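Local coordinates for protein citrate lyase, subunit 1 (Methanosaeta concilii, PDB 6HXI) that probably works, with its partner subunit, as an ATP citrate lyase that converts citrate, ATP and coenzyme A to oxaloacetate, acetyl-CoA, ADP and phosphate, at residues R242-E248 against K263-L267; V273-V277 against I321-M325. Numbering follows the deposited sequence.

Contact 1: R242-E248 against K263-L267; sequences RTPSKEE and KLTIL
Extended loop 242-245 leads into a helix starting at K246, and this corner sits against the C-terminal end of strand 261-266. The CA atoms of E248 and L264 are 5.8 Å apart, those of R242 and L267 9.6 Å. S245 is the N-cap: at chi1 t its OG accepts a weak bond from E248 N (3.4 Å). E248, chi1 m and chi2 t, reaches the strand, where OE2 accepts from I266 N at 2.8 Å. R242, chi1 p, chi2 t and chi3 m, folds back so that NH2 lies 2.7 Å from E248 OE2, a salt bridge, and donates to I266 O at 3.0 Å. I266, chi1 m and chi2 t, brings CD1 to 3.3 Å from S245 OG. E247 pairs with R327, R242 also with E238. Backbones of K263, T265 and L267 pair with E304, Y302 and A300, leaving I266 N and O to this corner. The ion pair fixes both side chains, and their hydrogen bonds to I266 join helix start to strand.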
loop_
_atom_site.group_PDB
_atom_site.type_symbol
_atom_site.label_atom_id
_atom_site.label_comp_id
_atom_site.label_asym_id
_atom_site.label_seq_id
_atom_site.Cartn_x
_atom_site.Cartn_y
_atom_site.Cartn_z
ATOM N N ARG C 242 -6.233 -14.049 -68.919
ATOM C CA ARG C 242 -6.322 -14.654 -67.589
ATOM C C ARG C 242 -7.499 -14.096 -66.777
ATOM O O ARG C 242 -7.911 -12.939 -66.930
ATOM C CB ARG C 242 -4.991 -14.628 -66.819
ATOM C CG ARG C 242 -4.649 -13.350 -66.074
ATOM C CD ARG C 242 -3.164 -13.266 -65.746
ATOM N NE ARG C 242 -2.673 -14.343 -64.880
ATOM C CZ ARG C 242 -2.793 -14.370 -63.556
ATOM N NH1 ARG C 242 -3.432 -13.395 -62.918
ATOM N NH2 ARG C 242 -2.299 -15.384 -62.860
ATOM N N THR C 243 -8.066 -14.985 -65.962
ATOM C CA THR C 243 -9.217 -14.794 -65.088
ATOM C C THR C 243 -8.747 -14.512 -63.649
ATOM O O THR C 243 -7.723 -15.076 -63.246
ATOM C CB THR C 243 -10.149 -16.046 -65.183
ATOM O OG1 THR C 243 -11.163 -15.991 -64.173
ATOM C CG2 THR C 243 -9.394 -17.385 -65.070
ATOM N N PRO C 244 -9.475 -13.686 -62.842
ATOM C CA PRO C 244 -9.045 -13.457 -61.447
ATOM C C PRO C 244 -8.950 -14.744 -60.613
ATOM O O PRO C 244 -9.740 -15.679 -60.808
ATOM C CB PRO C 244 -10.113 -12.501 -60.894
ATOM C CG PRO C 244 -10.693 -11.839 -62.098
ATOM C CD PRO C 244 -10.702 -12.916 -63.144
ATOM N N SER C 245 -7.944 -14.793 -59.711
ATOM C CA SER C 245 -7.666 -15.922 -58.829
ATOM C C SER C 245 -7.903 -15.544 -57.363
ATOM O O SER C 245 -7.265 -14.622 -56.849
ATOM C CB SER C 245 -6.240 -16.423 -59.042
ATOM O OG SER C 245 -5.911 -17.462 -58.137
ATOM N N LYS C 246 -8.819 -16.279 -56.699
ATOM C CA LYS C 246 -9.222 -16.164 -55.292
ATOM C C LYS C 246 -8.005 -16.306 -54.359
ATOM O O LYS C 246 -7.910 -15.603 -53.345
ATOM C CB LYS C 246 -10.337 -17.208 -55.002
ATOM C CG LYS C 246 -10.232 -18.092 -53.754
ATOM C CD LYS C 246 -11.370 -19.109 -53.694
ATOM C CE LYS C 246 -11.058 -20.211 -52.720
ATOM N NZ LYS C 246 -12.281 -20.957 -52.323
ATOM N N GLU C 247 -7.082 -17.212 -54.730
ATOM C CA GLU C 247 -5.842 -17.522 -54.022
ATOM C C GLU C 247 -4.848 -16.362 -54.147
ATOM O O GLU C 247 -4.260 -15.954 -53.139
ATOM C CB GLU C 247 -5.217 -18.822 -54.554
ATOM C CG GLU C 247 -6.077 -20.062 -54.335
ATOM C CD GLU C 247 -7.214 -20.279 -55.321
ATOM O OE1 GLU C 247 -7.013 -20.058 -56.539
ATOM O OE2 GLU C 247 -8.314 -20.667 -54.866
ATOM N N GLU C 248 -4.683 -15.826 -55.376
ATOM C CA GLU C 248 -3.791 -14.701 -55.658
ATOM C C GLU C 248 -4.231 -13.436 -54.927
ATOM O O GLU C 248 -3.386 -12.705 -54.410
ATOM C CB GLU C 248 -3.722 -14.419 -57.158
ATOM C CG GLU C 248 -2.853 -15.398 -57.914
ATOM C CD GLU C 248 -2.620 -15.032 -59.362
ATOM O OE1 GLU C 248 -2.548 -13.823 -59.677
ATOM O OE2 GLU C 248 -2.453 -15.964 -60.178
ATOM N N LYS C 263 4.100 -12.468 -52.511
ATOM C CA LYS C 263 3.626 -12.338 -53.884
ATOM C C LYS C 263 3.410 -13.711 -54.496
ATOM O O LYS C 263 4.243 -14.588 -54.331
ATOM C CB LYS C 263 4.611 -11.496 -54.732
ATOM C CG LYS C 263 4.853 -10.062 -54.204
ATOM C CD LYS C 263 5.742 -9.184 -55.101
ATOM C CE LYS C 263 4.944 -8.354 -56.099
ATOM N NZ LYS C 263 5.791 -7.769 -57.183
ATOM N N LEU C 264 2.279 -13.911 -55.175
ATOM C CA LEU C 264 1.956 -15.162 -55.859
ATOM C C LEU C 264 1.253 -14.897 -57.192
ATOM O O LEU C 264 0.271 -14.158 -57.247
ATOM C CB LEU C 264 1.121 -16.111 -54.968
ATOM C CG LEU C 264 0.522 -17.371 -55.635
ATOM C CD1 LEU C 264 1.612 -18.363 -56.072
ATOM C CD2 LEU C 264 -0.484 -18.043 -54.735
ATOM N N THR C 265 1.773 -15.508 -58.261
ATOM C CA THR C 265 1.238 -15.451 -59.623
ATOM C C THR C 265 1.159 -16.889 -60.135
ATOM O O THR C 265 2.194 -17.545 -60.291
ATOM C CB THR C 265 2.130 -14.561 -60.542
ATOM O OG1 THR C 265 2.307 -13.266 -59.958
ATOM C CG2 THR C 265 1.578 -14.430 -61.968
ATOM N N ILE C 266 -0.054 -17.377 -60.402
ATOM C CA ILE C 266 -0.221 -18.720 -60.961
ATOM C C ILE C 266 0.012 -18.622 -62.465
ATOM O O ILE C 266 -0.602 -17.785 -63.142
ATOM C CB ILE C 266 -1.584 -19.383 -60.603
ATOM C CG1 ILE C 266 -1.870 -19.282 -59.092
ATOM C CG2 ILE C 266 -1.622 -20.851 -61.085
ATOM C CD1 ILE C 266 -3.348 -19.397 -58.725
ATOM N N LEU C 267 0.936 -19.451 -62.973
ATOM C CA LEU C 267 1.291 -19.492 -64.390
ATOM C C LEU C 267 0.556 -20.644 -65.074
ATOM O O LEU C 267 0.084 -20.490 -66.204
ATOM C CB LEU C 267 2.812 -19.671 -64.578
ATOM C CG LEU C 267 3.765 -18.708 -63.860
ATOM C CD1 LEU C 267 5.205 -19.189 -63.953
ATOM C CD2 LEU C 267 3.674 -17.309 -64.420
#

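Contact 2: V273-V277 against I321-M325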
loop_
_atom_site.group_PDB
_atom_site.type_symbol
_atom_site.label_atom_id
_atom_site.label_comp_id
_atom_site.label_asym_id
_atom_site.label_seq_id
_atom_site.Cartn_x
_atom_site.Cartn_y
_atom_site.Cartn_z
ATOM N N VAL C 273 5.812 -28.331 -61.271
ATOM C CA VAL C 273 6.892 -27.645 -60.537
ATOM C C VAL C 273 6.357 -26.430 -59.752
ATOM O O VAL C 273 5.952 -25.413 -60.338
ATOM C CB VAL C 273 8.152 -27.274 -61.367
ATOM C CG1 VAL C 273 9.288 -26.782 -60.454
ATOM C CG2 VAL C 273 8.613 -28.431 -62.232
ATOM N N TRP C 274 6.363 -26.540 -58.433
ATOM C CA TRP C 274 5.921 -25.424 -57.610
ATOM C C TRP C 274 7.104 -24.844 -56.851
ATOM O O TRP C 274 8.080 -25.552 -56.537
ATOM C CB TRP C 274 4.767 -25.813 -56.684
ATOM C CG TRP C 274 3.492 -26.108 -57.411
ATOM C CD1 TRP C 274 3.184 -27.242 -58.104
ATOM C CD2 TRP C 274 2.345 -25.253 -57.508
ATOM N NE1 TRP C 274 1.914 -27.150 -58.624
ATOM C CE2 TRP C 274 1.373 -25.942 -58.266
ATOM C CE3 TRP C 274 2.050 -23.961 -57.045
ATOM C CZ2 TRP C 274 0.133 -25.381 -58.575
ATOM C CZ3 TRP C 274 0.807 -23.418 -57.325
ATOM C CH2 TRP C 274 -0.131 -24.122 -58.084
ATOM N N THR C 275 7.043 -23.542 -56.609
ATOM C CA THR C 275 8.131 -22.869 -55.933
ATOM C C THR C 275 7.673 -21.986 -54.783
ATOM O O THR C 275 6.636 -21.308 -54.862
ATOM C CB THR C 275 8.966 -22.045 -56.933
ATOM O OG1 THR C 275 8.128 -21.097 -57.611
ATOM C CG2 THR C 275 9.750 -22.912 -57.921
ATOM N N MET C 276 8.479 -21.966 -53.725
ATOM C CA MET C 276 8.280 -21.088 -52.588
ATOM C C MET C 276 9.653 -20.553 -52.241
ATOM O O MET C 276 10.331 -21.043 -51.334
ATOM C CB MET C 276 7.571 -21.770 -51.423
ATOM C CG MET C 276 7.233 -20.795 -50.323
ATOM S SD MET C 276 6.012 -21.411 -49.161
ATOM C CE MET C 276 6.722 -23.027 -48.754
ATOM N N VAL C 277 10.081 -19.580 -53.042
ATOM C CA VAL C 277 11.406 -18.969 -52.958
ATOM C C VAL C 277 11.366 -17.639 -52.210
ATOM O O VAL C 277 10.471 -16.822 -52.422
ATOM C CB VAL C 277 12.089 -18.857 -54.355
ATOM C CG1 VAL C 277 13.492 -18.279 -54.241
ATOM C CG2 VAL C 277 12.126 -20.214 -55.055
ATOM N N ILE C 321 -0.292 -22.276 -51.430
ATOM C CA ILE C 321 0.511 -23.025 -52.408
ATOM C C ILE C 321 0.150 -24.507 -52.342
ATOM O O ILE C 321 -0.133 -25.101 -53.386
ATOM C CB ILE C 321 2.044 -22.757 -52.266
ATOM C CG1 ILE C 321 2.390 -21.322 -52.752
ATOM C CG2 ILE C 321 2.888 -23.835 -53.009
ATOM C CD1 ILE C 321 3.796 -20.880 -52.528
ATOM N N LEU C 322 0.095 -25.077 -51.111
ATOM C CA LEU C 322 -0.256 -26.481 -50.890
ATOM C C LEU C 322 -1.638 -26.799 -51.403
ATOM O O LEU C 322 -1.796 -27.797 -52.094
ATOM C CB LEU C 322 -0.107 -26.903 -49.423
ATOM C CG LEU C 322 1.319 -26.965 -48.897
ATOM C CD1 LEU C 322 1.328 -27.015 -47.423
ATOM C CD2 LEU C 322 2.084 -28.133 -49.479
ATOM N N ASP C 323 -2.619 -25.920 -51.131
ATOM C CA ASP C 323 -4.000 -26.078 -51.592
ATOM C C ASP C 323 -4.051 -26.287 -53.094
ATOM O O ASP C 323 -4.555 -27.312 -53.537
ATOM C CB ASP C 323 -4.880 -24.870 -51.191
ATOM C CG ASP C 323 -6.331 -24.966 -51.639
ATOM O OD1 ASP C 323 -6.856 -26.101 -51.724
ATOM O OD2 ASP C 323 -6.943 -23.911 -51.894
ATOM N N LEU C 324 -3.497 -25.330 -53.862
ATOM C CA LEU C 324 -3.452 -25.310 -55.327
ATOM C C LEU C 324 -2.721 -26.507 -55.948
ATOM O O LEU C 324 -3.079 -26.943 -57.042
ATOM C CB LEU C 324 -2.812 -24.003 -55.807
ATOM C CG LEU C 324 -3.617 -22.722 -55.605
ATOM C CD1 LEU C 324 -2.688 -21.514 -55.530
ATOM C CD2 LEU C 324 -4.650 -22.545 -56.705
ATOM N N MET C 325 -1.698 -27.013 -55.249
ATOM C CA MET C 325 -0.839 -28.139 -55.612
ATOM C C MET C 325 -1.505 -29.522 -55.378
ATOM O O MET C 325 -1.050 -30.519 -55.941
ATOM C CB MET C 325 0.420 -28.042 -54.745
ATOM C CG MET C 325 1.618 -28.707 -55.318
ATOM S SD MET C 325 3.093 -28.325 -54.346
ATOM C CE MET C 325 4.284 -29.286 -55.260
#
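This is the packing of a helix against the first strand of a parallel four-stranded sheet, inside the citrate-binding region related to succinyl-CoA synthetase. Strand 273-275 and helix segment 321-325 run nearly antiparallel, at 170°, with their axes 10.0 Å apart at closest approach, and the indole of W274 fills much of that space. Its CA-CB bond points toward the helix, and with chi1 m the ring slides in among I321, L324 and M325. M325 covers one face: CG stands 3.7 Å from the centroid of the five-membered ring of W274, a CH-pi contact 17° off the normal, and SD follows at 4.2 Å from the same centroid, obliquely, a Met-aromatic contact. At the six-membered ring, W274 CH2 meets L324 CB at 3.5 Å, while W274 CE3 is 4.1 Å from I321 CG2. I321 extends further along the strand, placing CD1 4.0 Å from M276 CB and 3.7 Å from T275 O. All six touching residues are buried. The M276 side chain lies about 11 Å from a bound citrate, close by but not touching. Strand 334-338 runs alongside, its V335 and L337 bonded to the backbones of W274 and M276, while V273 bonds to E298 and A300. T275 and V277 pack on helix 280-292, whereas L322 and M276 pack on helix 348-361.

How the contacts relate
Followed from the N terminus, the chain meets 242-248 first of the four segments, runs along helix 246-256, turns, and comes back on strand 261-266, where contact 1 closes a loop of 14 intervening residues. Strand 273-275 follows soon after and opens contact 2, which closes only after helix 280-292, strand 301-306 and most of helix 311-325, a loop of 43 residues. The two are in series, neither nested nor crossed. L324 joins them: its CD2 lies 3.4 Å from E247 OE1, and its CD1 is 3.9 Å from I266 CD1 and 4.2 Å from L264 CD2. The C-terminal part of helix 311-325, through L324, therefore sits between the helix-strand corner of contact 1 and the parallel sheet of contact 2.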